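Local coordinates for RedY-like protein (Hahella chejuensis, PDB 2JDJ), which probably takes part in the biosynthesis of the red pigment prodigiosin, as a dimeric member of the dimeric alpha/beta-barrel clan, at residues 4-9 / 55-60; 34-39 / 59-64. One frame throughout, in Å; residues are numbered along the deposited sequence.

Contact 1 of 2, residues 4-9 / 55-60; sequences IIHKIR and YVEVIK
His6 and Glu57 lie side by side on one face of the sheet and point the same way. His6 ND1 donates to Glu57 OE2 at 2.6 Å, and OE2 accepts with its anti lone pair. The ring and carboxylate planes are 57° apart, with OE2 17° out of the ring plane. Glu57 CG stands between the backbone N and the carbonyl carbon (chi1 77°), and the extended chain beyond it brings the carboxylate beside the ring. The Ile8 side chain crosses that of Glu57 at about a right angle, its CD1 3.7 Å from Glu57 CD. Ile59 meets His6 at a slant, CD1 3.8 Å from His6 CE1. His6 NE2 bonds weakly to Glu92. An alanine at Glu57 would probably leave His6 ND1 without its acceptor and the ring less firmly fixed. A glycerol, probably from the crystallisation liquor, also bonds to Glu57 OE2 and may mark a pocket. On the other face, Ile5 CG2 meets Val56 CG1 at 3.7 Å, and both residues pack on the second subunit. Strands 2-10 and 55-61 are central in an antiparallel sheet, consistent with the clan's alpha/beta-barrel fold. Strands 87-97 and 37-44 flank them. Helix 64-71 packs on Ile4, while Tyr55 reaches Phe19 and Glu20 of helix 16-30.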
loop_
_atom_site.group_PDB
_atom_site.type_symbol
_atom_site.label_atom_id
_atom_site.label_comp_id
_atom_site.label_asym_id
_atom_site.label_seq_id
_atom_site.Cartn_x
_atom_site.Cartn_y
_atom_site.Cartn_z
ATOM N N ILE A 4 -2.500 -2.620 -6.134
ATOM C CA ILE A 4 -3.810 -2.953 -5.608
ATOM C C ILE A 4 -3.643 -3.156 -4.113
ATOM O O ILE A 4 -2.720 -3.844 -3.683
ATOM C CB ILE A 4 -4.370 -4.243 -6.251
ATOM C CG1 ILE A 4 -4.514 -4.072 -7.770
ATOM C CG2 ILE A 4 -5.707 -4.630 -5.599
ATOM C CD1 ILE A 4 -4.762 -5.369 -8.508
ATOM N N ILE A 5 -4.532 -2.546 -3.331
ATOM C CA ILE A 5 -4.488 -2.608 -1.882
ATOM C C ILE A 5 -5.847 -3.086 -1.411
ATOM O O ILE A 5 -6.873 -2.587 -1.882
ATOM C CB ILE A 5 -4.180 -1.207 -1.287
ATOM C CG1 ILE A 5 -2.748 -0.791 -1.640
ATOM C CG2 ILE A 5 -4.379 -1.180 0.252
ATOM C CD1 ILE A 5 -2.469 0.713 -1.484
ATOM N N HIS A 6 -5.863 -4.084 -0.521
ATOM C CA HIS A 6 -7.119 -4.572 0.084
ATOM C C HIS A 6 -7.133 -4.406 1.605
ATOM O O HIS A 6 -6.139 -4.665 2.264
ATOM C CB HIS A 6 -7.333 -6.069 -0.192
ATOM C CG HIS A 6 -7.462 -6.418 -1.636
ATOM N ND1 HIS A 6 -6.637 -7.332 -2.251
ATOM C CD2 HIS A 6 -8.316 -5.978 -2.596
ATOM C CE1 HIS A 6 -6.970 -7.440 -3.527
ATOM N NE2 HIS A 6 -7.998 -6.643 -3.758
ATOM N N LYS A 7 -8.276 -3.995 2.147
ATOM C CA LYS A 7 -8.523 -4.103 3.571
ATOM C C LYS A 7 -9.096 -5.493 3.711
ATOM O O LYS A 7 -9.960 -5.893 2.914
ATOM C CB LYS A 7 -9.555 -3.076 4.038
ATOM C CG LYS A 7 -9.071 -1.631 3.942
ATOM C CD LYS A 7 -10.162 -0.695 4.366
ATOM C CE LYS A 7 -9.633 0.730 4.593
ATOM N NZ LYS A 7 -10.832 1.629 4.795
ATOM N N ILE A 8 -8.600 -6.231 4.698
ATOM C CA ILE A 8 -8.987 -7.632 4.914
ATOM C C ILE A 8 -9.557 -7.810 6.307
ATOM O O ILE A 8 -8.900 -7.474 7.283
ATOM C CB ILE A 8 -7.759 -8.565 4.742
ATOM C CG1 ILE A 8 -7.292 -8.552 3.270
ATOM C CG2 ILE A 8 -8.092 -9.995 5.251
ATOM C CD1 ILE A 8 -5.883 -9.078 3.062
ATOM N N ARG A 9 -10.767 -8.357 6.412
ATOM C CA ARG A 9 -11.366 -8.602 7.709
ATOM C C ARG A 9 -11.431 -10.107 7.976
ATOM O O ARG A 9 -11.972 -10.843 7.163
ATOM C CB ARG A 9 -12.775 -8.008 7.760
ATOM C CG ARG A 9 -13.337 -7.809 9.151
ATOM C CD ARG A 9 -14.811 -7.379 9.115
ATOM N NE ARG A 9 -15.645 -8.402 8.497
ATOM C CZ ARG A 9 -16.250 -9.401 9.154
ATOM N NH1 ARG A 9 -16.167 -9.520 10.475
ATOM N NH2 ARG A 9 -16.970 -10.281 8.479
ATOM N N TYR A 55 -6.316 -6.519 8.524
ATOM C CA TYR A 55 -5.086 -6.596 7.732
ATOM C C TYR A 55 -5.201 -5.733 6.515
ATOM O O TYR A 55 -6.299 -5.411 6.073
ATOM C CB TYR A 55 -4.749 -8.050 7.321
ATOM C CG TYR A 55 -4.428 -8.930 8.512
ATOM C CD1 TYR A 55 -3.117 -9.042 9.001
ATOM C CD2 TYR A 55 -5.437 -9.630 9.165
ATOM C CE1 TYR A 55 -2.833 -9.845 10.112
ATOM C CE2 TYR A 55 -5.169 -10.437 10.296
ATOM C CZ TYR A 55 -3.878 -10.529 10.757
ATOM O OH TYR A 55 -3.637 -11.328 11.847
ATOM N N VAL A 56 -4.041 -5.339 5.992
ATOM C CA VAL A 56 -3.976 -4.653 4.731
ATOM C C VAL A 56 -2.965 -5.398 3.866
ATOM O O VAL A 56 -1.876 -5.728 4.345
ATOM C CB VAL A 56 -3.463 -3.193 4.899
ATOM C CG1 VAL A 56 -3.423 -2.532 3.540
ATOM C CG2 VAL A 56 -4.357 -2.400 5.848
ATOM N N GLU A 57 -3.308 -5.661 2.611
ATOM C CA GLU A 57 -2.306 -6.202 1.698
ATOM C C GLU A 57 -2.025 -5.200 0.581
ATOM O O GLU A 57 -2.929 -4.482 0.150
ATOM C CB GLU A 57 -2.707 -7.583 1.172
ATOM C CG GLU A 57 -3.766 -7.606 0.078
ATOM C CD GLU A 57 -4.276 -9.025 -0.249
ATOM O OE1 GLU A 57 -3.715 -10.037 0.235
ATOM O OE2 GLU A 57 -5.262 -9.126 -1.001
ATOM N N VAL A 58 -0.760 -5.159 0.157
ATOM C CA VAL A 58 -0.273 -4.277 -0.886
ATOM C C VAL A 58 0.283 -5.145 -2.023
ATOM O O VAL A 58 1.241 -5.905 -1.832
ATOM C CB VAL A 58 0.817 -3.299 -0.353
ATOM C CG1 VAL A 58 1.225 -2.281 -1.440
ATOM C CG2 VAL A 58 0.311 -2.560 0.904
ATOM N N ILE A 59 -0.341 -5.061 -3.196
ATOM C CA ILE A 59 0.095 -5.856 -4.338
ATOM C C ILE A 59 0.584 -4.915 -5.422
ATOM O O ILE A 59 -0.201 -4.119 -5.961
ATOM C CB ILE A 59 -1.045 -6.707 -4.956
ATOM C CG1 ILE A 59 -1.932 -7.340 -3.881
ATOM C CG2 ILE A 59 -0.455 -7.741 -5.909
ATOM C CD1 ILE A 59 -3.256 -7.853 -4.407
ATOM N N LYS A 60 1.874 -4.992 -5.725
ATOM C CA LYS A 60 2.454 -4.233 -6.832
ATOM C C LYS A 60 2.511 -5.152 -8.057
ATOM O O LYS A 60 3.066 -6.260 -7.985
ATOM C CB LYS A 60 3.843 -3.691 -6.462
ATOM C CG LYS A 60 4.471 -2.819 -7.540
ATOM C CD LYS A 60 5.801 -2.179 -7.112
ATOM C CE LYS A 60 5.624 -0.712 -6.714
ATOM N NZ LYS A 60 6.919 -0.010 -6.525
#

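Contact 2 of 2, residues 34-39 / 59-64; sequences LPSVVR and IKITDR
Lys60 O is gripped by two backbone donors, Val38 N at 2.8 Å and Arg39 N at 3.2 Å. This is a classic beta bulge: Val38 and Arg39 together face the single residue Lys60. It lies in the beta hairpin of strands 37-44 and 55-61. The Arg39 bond is fairly straight, with 167° at the hydrogen, but its donor is tilted 26° from the carbonyl plane. Lys60 N returns a bond to Arg39 O, and the register shifts by one between this pair and Val37-Ile61. Beyond the bulge, Thr62 N donates to Ser36 O at 3.1 Å, in the short connection before helix 64-71, which Asp63 N-caps. Ser36 OG bonds to Asp70 OD2 of that helix. A type I turn runs from Leu34 to Val37, closed by Val37 N to Leu34 O.

The side chains of Arg39 and Lys60 run side by side and point the same way. Their aliphatic parts touch, CB to CB at 3.8 Å and Arg39 CD to Lys60 CD at 3.9 Å. Their charged ends stay apart, with Arg39 NE 5.6 Å from Lys60 NZ. Arg39 pairs with a strand of the second subunit, so the sheet continues across the interface. Lys60 NZ has a long, weak ion pair with Asp41 of that subunit. The side chains of Val38 and Thr62 cross obliquely. Val38 CG2, anti to the carbonyl carbon, lies 3.6 Å from Thr62 CG2.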
loop_
_atom_site.group_PDB
_atom_site.type_symbol
_atom_site.label_atom_id
_atom_site.label_comp_id
_atom_site.label_asym_id
_atom_site.label_seq_id
_atom_site.Cartn_x
_atom_site.Cartn_y
_atom_site.Cartn_z
ATOM N N LEU A 34 2.979 -16.426 -9.912
ATOM C CA LEU A 34 2.083 -15.418 -10.471
ATOM C C LEU A 34 2.944 -14.366 -11.149
ATOM O O LEU A 34 3.452 -13.458 -10.494
ATOM C CB LEU A 34 1.205 -14.808 -9.378
ATOM C CG LEU A 34 0.367 -15.763 -8.522
ATOM C CD1 LEU A 34 -0.248 -15.018 -7.325
ATOM C CD2 LEU A 34 -0.716 -16.473 -9.333
ATOM N N PRO A 35 3.145 -14.503 -12.474
ATOM C CA PRO A 35 4.100 -13.662 -13.197
ATOM C C PRO A 35 3.847 -12.152 -13.094
ATOM O O PRO A 35 4.799 -11.390 -13.153
ATOM C CB PRO A 35 3.968 -14.131 -14.658
ATOM C CG PRO A 35 3.321 -15.466 -14.585
ATOM C CD PRO A 35 2.485 -15.488 -13.351
ATOM N N SER A 36 2.587 -11.724 -12.950
ATOM C CA SER A 36 2.268 -10.282 -12.837
ATOM C C SER A 36 2.628 -9.630 -11.505
ATOM O O SER A 36 2.689 -8.401 -11.413
ATOM C CB SER A 36 0.791 -10.042 -13.089
ATOM O OG SER A 36 0.017 -10.612 -12.060
ATOM N N VAL A 37 2.864 -10.444 -10.475
ATOM C CA VAL A 37 3.163 -9.903 -9.144
ATOM C C VAL A 37 4.638 -9.533 -9.015
ATOM O O VAL A 37 5.519 -10.396 -9.063
ATOM C CB VAL A 37 2.743 -10.869 -8.011
ATOM C CG1 VAL A 37 2.985 -10.231 -6.639
ATOM C CG2 VAL A 37 1.280 -11.254 -8.162
ATOM N N VAL A 38 4.893 -8.239 -8.855
ATOM C CA VAL A 38 6.238 -7.702 -8.682
ATOM C C VAL A 38 6.624 -7.611 -7.196
ATOM O O VAL A 38 7.781 -7.861 -6.815
ATOM C CB VAL A 38 6.348 -6.301 -9.347
ATOM C CG1 VAL A 38 7.731 -5.689 -9.126
ATOM C CG2 VAL A 38 6.011 -6.394 -10.847
ATOM N N ARG A 39 5.660 -7.219 -6.365
ATOM C CA ARG A 39 5.852 -7.145 -4.910
ATOM C C ARG A 39 4.522 -7.469 -4.265
ATOM O O ARG A 39 3.457 -7.116 -4.796
ATOM C CB ARG A 39 6.259 -5.756 -4.451
ATOM C CG ARG A 39 7.540 -5.217 -5.015
ATOM C CD ARG A 39 7.906 -3.920 -4.346
ATOM N NE ARG A 39 8.408 -4.126 -2.992
ATOM C CZ ARG A 39 9.674 -4.454 -2.716
ATOM N NH1 ARG A 39 10.059 -4.608 -1.460
ATOM N NH2 ARG A 39 10.563 -4.609 -3.699
ATOM N N ILE A 59 -0.341 -5.061 -3.196
ATOM C CA ILE A 59 0.095 -5.856 -4.338
ATOM C C ILE A 59 0.584 -4.915 -5.422
ATOM O O ILE A 59 -0.201 -4.119 -5.961
ATOM C CB ILE A 59 -1.045 -6.707 -4.956
ATOM C CG1 ILE A 59 -1.932 -7.340 -3.881
ATOM C CG2 ILE A 59 -0.455 -7.741 -5.909
ATOM C CD1 ILE A 59 -3.256 -7.853 -4.407
ATOM N N LYS A 60 1.874 -4.992 -5.725
ATOM C CA LYS A 60 2.454 -4.233 -6.832
ATOM C C LYS A 60 2.511 -5.152 -8.057
ATOM O O LYS A 60 3.066 -6.260 -7.985
ATOM C CB LYS A 60 3.843 -3.691 -6.462
ATOM C CG LYS A 60 4.471 -2.819 -7.540
ATOM C CD LYS A 60 5.801 -2.179 -7.112
ATOM C CE LYS A 60 5.624 -0.712 -6.714
ATOM N NZ LYS A 60 6.919 -0.010 -6.525
ATOM N N ILE A 61 1.911 -4.697 -9.164
ATOM C CA ILE A 61 1.798 -5.501 -10.392
ATOM C C ILE A 61 2.299 -4.760 -11.625
ATOM O O ILE A 61 2.312 -3.518 -11.666
ATOM C CB ILE A 61 0.345 -5.965 -10.674
ATOM C CG1 ILE A 61 -0.615 -4.764 -10.683
ATOM C CG2 ILE A 61 -0.110 -7.070 -9.677
ATOM C CD1 ILE A 61 -2.070 -5.124 -11.016
ATOM N N THR A 62 2.700 -5.535 -12.628
ATOM C CA THR A 62 3.224 -5.003 -13.883
ATOM C C THR A 62 2.150 -4.164 -14.555
ATOM O O THR A 62 2.363 -2.983 -14.867
ATOM C CB THR A 62 3.673 -6.143 -14.814
ATOM O OG1 THR A 62 2.630 -7.130 -14.897
ATOM C CG2 THR A 62 4.941 -6.794 -14.261
ATOM N N ASP A 63 0.993 -4.777 -14.747
ATOM C CA ASP A 63 -0.214 -4.063 -15.157
ATOM C C ASP A 63 -1.415 -4.911 -14.802
ATOM O O ASP A 63 -1.296 -6.136 -14.621
ATOM C CB ASP A 63 -0.211 -3.760 -16.655
ATOM C CG ASP A 63 -0.048 -5.003 -17.489
ATOM O OD1 ASP A 63 -1.047 -5.718 -17.669
ATOM O OD2 ASP A 63 1.090 -5.274 -17.947
ATOM N N ARG A 64 -2.566 -4.247 -14.711
ATOM C CA ARG A 64 -3.827 -4.877 -14.316
ATOM C C ARG A 64 -4.225 -6.012 -15.239
ATOM O O ARG A 64 -4.832 -7.001 -14.811
ATOM C CB ARG A 64 -4.958 -3.831 -14.264
ATOM C CG ARG A 64 -6.216 -4.297 -13.553
ATOM C CD ARG A 64 -5.908 -4.790 -12.149
ATOM N NE ARG A 64 -6.874 -4.312 -11.157
ATOM C CZ ARG A 64 -7.851 -5.045 -10.637
ATOM N NH1 ARG A 64 -8.025 -6.312 -11.003
ATOM N NH2 ARG A 64 -8.655 -4.503 -9.733
#

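Overall arrangement
Both contacts use strand 55-61, which pairs with strand 2-10 in contact 1 and with strand 37-44 in contact 2. Their centres are about 13 Å apart, and they share Ile59 and Lys60. Contact 1 is a regular ladder near the centre of the chain, and nearly all its touching residues are buried. Contact 2 lies farther out, at the end of the strand, where a bulge and a turn break the regular pairing. It too is mostly buried, though Thr62 is exposed. Both rest on backbone bonds; contact 1 adds a His-carboxylate bond, contact 2 the side-by-side aliphatic parts of Arg39 and Lys60. They meet where Ile4 CD1 packs on Ile61 CD1. Both also reach the second subunit.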